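Local coordinates for protein 7,8-dihydro-6-hydroxymethylpterin pyrophosphokinase-dihydropteroate synthase (Plasmodium falciparum, PDB 6JWV) that probably catalyses two consecutive folate-biosynthesis steps, pyrophosphorylation of 6-hydroxymethyl-7,8-dihydropterin by ATP and then condensation of the product with 4-aminobenzoate, at residues I576-A581 / K589-I594. The protein carries 1 engineered substitution. Numbering follows the deposited sequence.
Sequences IGLGFA and KLLQNI. With XTZ (4-{[(2-amino-4-oxo-3,4,7,8-tetrahydropteridin-6-yl)methyl]amino}-N-(1,3-thiazol-2-yl)benzenesulfonamide), chain C.
Lys582 NZ is hydrogen-bonded to the carbonyl oxygens of Ile576, Gly577 and Phe580, drawing together the loop whose Ile576 packs on the helix carrying Leu590. This is a strand-loop-helix unit of the dihydropteroate synthase TIM barrel: the loop follows strand 572-575 and folds back over the last turn of helix 584-592. A type II turn from Gly577 to Phe580, closed by Phe580 N to Gly577 O at 3.0 Å, reverses the chain.

Across the contact no hydrogen bond forms; five aliphatic side chains meet instead, Leu590 through its CB, burying 240 Å² in all. Ile576 has CG1 between its backbone N and carbonyl carbon (chi1 57°), with CD1 extended beyond it; that methyl lies 3.5 Å from Ile594 CD1, and the two side chains cross near a right angle. Leu578 divides its branches: its side chain and that of Leu590 slide past each other in opposite directions, CD2 of Leu578 lying 4.1 Å from Leu590 CB, while the Leu578 and Leu591 side chains cross at about a right angle, with Leu578 CD1 4.1 Å from Leu591 CD2. Phe611 touches both Leu578 and Leu591, extending this apolar layer.

At the last residue of the turn the loop reaches the bound pterin-sulfathiazole adduct. Phe580 sets one ring face against XTZ C7, which sits 3.5 Å above the ring plane and toward its rim, so the same loop joins the helix to the ligand pocket. At the helix end Asn593 leaves helical geometry, and its side chain folds back: ND2 donates to Lys589 O at 2.8 Å with an N-H...O angle of 172°.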
ATOM      1  N   ILE A 576       4.247   5.946 -19.352  1.00 11.72           N
ATOM      2  CA  ILE A 576       5.235   4.891 -19.625  1.00 12.06           C
ATOM      3  C   ILE A 576       4.938   4.033 -20.847  1.00 12.31           C
ATOM      4  O   ILE A 576       5.786   3.239 -21.245  1.00 12.65           O
ATOM      5  CB  ILE A 576       5.378   3.939 -18.419  1.00 12.16           C
ATOM      6  CG1 ILE A 576       4.002   3.328 -18.080  1.00 12.52           C
ATOM      7  CG2 ILE A 576       6.049   4.673 -17.263  1.00 11.79           C
ATOM      8  CD1 ILE A 576       3.908   2.641 -16.743  1.00 13.32           C
ATOM      9  N   GLY A 577       3.738   4.159 -21.407  1.00 12.40           N
ATOM     10  CA  GLY A 577       3.334   3.380 -22.565  1.00 12.92           C
ATOM     11  C   GLY A 577       3.373   1.864 -22.386  1.00 13.61           C
ATOM     12  O   GLY A 577       4.042   1.154 -23.156  1.00 14.53           O
ATOM     13  N   LEU A 578       2.653   1.361 -21.388  1.00 13.32           N
ATOM     14  CA  LEU A 578       2.467  -0.074 -21.201  1.00 13.56           C
ATOM     15  C   LEU A 578       2.013  -0.776 -22.488  1.00 14.16           C
ATOM     16  O   LEU A 578       1.118  -0.286 -23.195  1.00 14.49           O
ATOM     17  CB  LEU A 578       1.467  -0.332 -20.063  1.00 13.24           C
ATOM     18  CG  LEU A 578       1.895   0.134 -18.667  1.00 12.98           C
ATOM     19  CD1 LEU A 578       0.738  -0.063 -17.714  1.00 13.21           C
ATOM     20  CD2 LEU A 578       3.140  -0.579 -18.154  1.00 12.62           C
ATOM     21  N   GLY A 579       2.658  -1.904 -22.796  1.00 14.63           N
ATOM     22  CA  GLY A 579       2.414  -2.666 -24.032  1.00 15.11           C
ATOM     23  C   GLY A 579       2.973  -2.088 -25.337  1.00 15.52           C
ATOM     24  O   GLY A 579       2.888  -2.734 -26.384  1.00 16.03           O
ATOM     25  N   PHE A 580       3.530  -0.879 -25.303  1.00 15.62           N
ATOM     26  CA  PHE A 580       4.109  -0.266 -26.510  1.00 15.68           C
ATOM     27  C   PHE A 580       5.631  -0.460 -26.579  1.00 16.09           C
ATOM     28  O   PHE A 580       6.395   0.322 -25.981  1.00 16.05           O
ATOM     29  CB  PHE A 580       3.817   1.227 -26.523  1.00 15.06           C
ATOM     30  CG  PHE A 580       2.422   1.591 -26.918  1.00 14.39           C
ATOM     31  CD1 PHE A 580       1.436   1.783 -25.942  1.00 14.06           C
ATOM     32  CD2 PHE A 580       2.108   1.827 -28.257  1.00 13.82           C
ATOM     33  CE1 PHE A 580       0.158   2.173 -26.299  1.00 13.68           C
ATOM     34  CE2 PHE A 580       0.838   2.221 -28.617  1.00 13.67           C
ATOM     35  CZ  PHE A 580      -0.143   2.388 -27.637  1.00 13.75           C
ATOM     36  N   ALA A 581       6.066  -1.478 -27.323  1.00 16.35           N
ATOM     37  CA  ALA A 581       7.488  -1.896 -27.383  1.00 17.12           C
ATOM     38  C   ALA A 581       8.028  -2.378 -26.017  1.00 17.69           C
ATOM     39  O   ALA A 581       9.150  -2.022 -25.576  1.00 17.63           O
ATOM     40  CB  ALA A 581       8.381  -0.823 -28.011  1.00 16.59           C
ATOM     41  N   LYS A 589       7.333  -5.006 -15.048  1.00 16.76           N
ATOM     42  CA  LYS A 589       8.449  -4.365 -14.347  1.00 16.15           C
ATOM     43  C   LYS A 589       8.238  -2.874 -14.212  1.00 15.15           C
ATOM     44  O   LYS A 589       8.564  -2.299 -13.179  1.00 14.84           O
ATOM     45  CB  LYS A 589       9.813  -4.649 -14.991  1.00 16.87           C
ATOM     46  CG  LYS A 589      10.910  -4.714 -13.948  1.00 18.23           C
ATOM     47  CD  LYS A 589      12.220  -4.194 -14.476  1.00 20.33           C
ATOM     48  CE  LYS A 589      13.369  -4.468 -13.509  1.00 22.01           C
ATOM     49  NZ  LYS A 589      13.302  -3.652 -12.247  1.00 23.50           N
ATOM     50  N   LEU A 590       7.672  -2.263 -15.249  1.00 14.55           N
ATOM     51  CA  LEU A 590       7.363  -0.836 -15.237  1.00 14.01           C
ATOM     52  C   LEU A 590       6.357  -0.458 -14.130  1.00 13.86           C
ATOM     53  O   LEU A 590       6.529   0.559 -13.454  1.00 13.70           O
ATOM     54  CB  LEU A 590       6.884  -0.392 -16.618  1.00 13.59           C
ATOM     55  CG  LEU A 590       7.964  -0.324 -17.703  1.00 13.17           C
ATOM     56  CD1 LEU A 590       7.328  -0.194 -19.077  1.00 12.98           C
ATOM     57  CD2 LEU A 590       8.933   0.817 -17.462  1.00 12.99           C
ATOM     58  N   LEU A 591       5.337  -1.297 -13.934  1.00 13.47           N
ATOM     59  CA  LEU A 591       4.348  -1.077 -12.899  1.00 13.42           C
ATOM     60  C   LEU A 591       4.918  -1.314 -11.502  1.00 13.71           C
ATOM     61  O   LEU A 591       4.651  -0.523 -10.593  1.00 13.71           O
ATOM     62  CB  LEU A 591       3.115  -1.958 -13.117  1.00 13.38           C
ATOM     63  CG  LEU A 591       2.014  -1.589 -14.103  1.00 13.10           C
ATOM     64  CD1 LEU A 591       1.036  -2.757 -14.185  1.00 12.80           C
ATOM     65  CD2 LEU A 591       1.311  -0.299 -13.700  1.00 12.97           C
ATOM     66  N   GLN A 592       5.680  -2.395 -11.324  1.00 13.87           N
ATOM     67  CA  GLN A 592       6.382  -2.645 -10.059  1.00 14.39           C
ATOM     68  C   GLN A 592       7.207  -1.434  -9.615  1.00 14.25           C
ATOM     69  O   GLN A 592       7.397  -1.211  -8.426  1.00 14.21           O
ATOM     70  CB  GLN A 592       7.331  -3.837 -10.165  1.00 15.48           C
ATOM     71  CG  GLN A 592       6.708  -5.161 -10.573  1.00 17.27           C
ATOM     72  CD  GLN A 592       7.723  -6.296 -10.676  1.00 18.41           C
ATOM     73  OE1 GLN A 592       8.892  -6.087 -11.026  1.00 19.09           O
ATOM     74  NE2 GLN A 592       7.272  -7.509 -10.376  1.00 18.68           N
ATOM     75  N   ASN A 593       7.683  -0.659 -10.585  1.00 14.11           N
ATOM     76  CA  ASN A 593       8.627   0.422 -10.352  1.00 14.02           C
ATOM     77  C   ASN A 593       8.014   1.779 -10.633  1.00 13.36           C
ATOM     78  O   ASN A 593       8.715   2.745 -10.858  1.00 13.13           O
ATOM     79  CB  ASN A 593       9.877   0.220 -11.217  1.00 14.38           C
ATOM     80  CG  ASN A 593      10.750  -0.900 -10.715  1.00 14.50           C
ATOM     81  OD1 ASN A 593      11.643  -0.681  -9.895  1.00 15.12           O
ATOM     82  ND2 ASN A 593      10.497  -2.110 -11.197  1.00 14.45           N
ATOM     83  N   ILE A 594       6.700   1.852 -10.595  1.00 13.25           N
ATOM     84  CA  ILE A 594       6.007   3.115 -10.840  1.00 13.48           C
ATOM     85  C   ILE A 594       6.381   4.262  -9.863  1.00 13.16           C
ATOM     86  O   ILE A 594       6.163   5.424 -10.199  1.00 13.57           O
ATOM     87  CB  ILE A 594       4.463   2.900 -10.957  1.00 13.58           C
ATOM     88  CG1 ILE A 594       3.817   3.909 -11.919  1.00 13.69           C
ATOM     89  CG2 ILE A 594       3.796   2.892  -9.591  1.00 13.29           C
ATOM     90  CD1 ILE A 594       4.157   3.722 -13.389  1.00 13.62           C
TER
HETATM   91  O3  XTZ C 801      -1.326   3.297 -22.839  1.00 15.07           O
HETATM   92  C16 XTZ C 801      -1.751   4.259 -23.512  1.00 15.41           C
HETATM   93  N2  XTZ C 801      -1.469   5.518 -23.148  1.00 14.72           N
HETATM   94  C3  XTZ C 801      -2.572   4.048 -24.733  1.00 16.06           C
HETATM   95  N4  XTZ C 801      -2.909   2.821 -25.207  1.00 17.88           N
HETATM   96  C4  XTZ C 801      -3.668   2.709 -26.339  1.00 20.37           C
HETATM   97  C15 XTZ C 801      -4.165   3.911 -27.110  1.00 17.83           C
HETATM   98  N8  XTZ C 801      -3.759   5.189 -26.540  1.00 15.99           N
HETATM   99  C2  XTZ C 801      -3.023   5.286 -25.433  1.00 15.74           C
HETATM  100  N3  XTZ C 801      -2.667   6.503 -24.937  1.00 14.65           N
HETATM  101  C1  XTZ C 801      -1.901   6.596 -23.824  1.00 14.43           C
HETATM  102  N1  XTZ C 801      -1.552   7.810 -23.354  1.00 14.22           N
HETATM  103  C5  XTZ C 801      -4.065   1.361 -26.891  1.00 25.84           C
HETATM  104  N5  XTZ C 801      -2.934   0.690 -27.535  1.00 36.13           N
HETATM  105  C6  XTZ C 801      -2.578  -0.605 -27.256  1.00 42.93           C
HETATM  106  C14 XTZ C 801      -3.589  -1.566 -27.115  1.00 45.03           C
HETATM  107  C13 XTZ C 801      -3.255  -2.875 -26.825  1.00 49.98           C
HETATM  108  C9  XTZ C 801      -1.923  -3.273 -26.667  1.00 56.41           C
HETATM  109  C8  XTZ C 801      -0.894  -2.320 -26.818  1.00 49.53           C
HETATM  110  C7  XTZ C 801      -1.224  -0.990 -27.115  1.00 44.81           C
HETATM  111  S1  XTZ C 801      -1.630  -4.824 -26.346  1.00 67.09           S
HETATM  112  O1  XTZ C 801      -2.100  -5.243 -25.073  1.00 62.24           O
HETATM  113  O2  XTZ C 801      -0.205  -5.035 -26.333  1.00 67.48           O
HETATM  114  N6  XTZ C 801      -2.377  -5.736 -27.463  1.00 79.67           N
HETATM  115  C10 XTZ C 801      -3.707  -6.089 -27.498  1.00 92.64           C
HETATM  116  S2  XTZ C 801      -4.324  -7.424 -28.417  1.00104.71           S
HETATM  117  C12 XTZ C 801      -5.964  -7.133 -27.920  1.00101.59           C
HETATM  118  C11 XTZ C 801      -5.941  -6.013 -27.078  1.00100.26           C
HETATM  119  N7  XTZ C 801      -4.709  -5.443 -26.846  1.00 96.53           N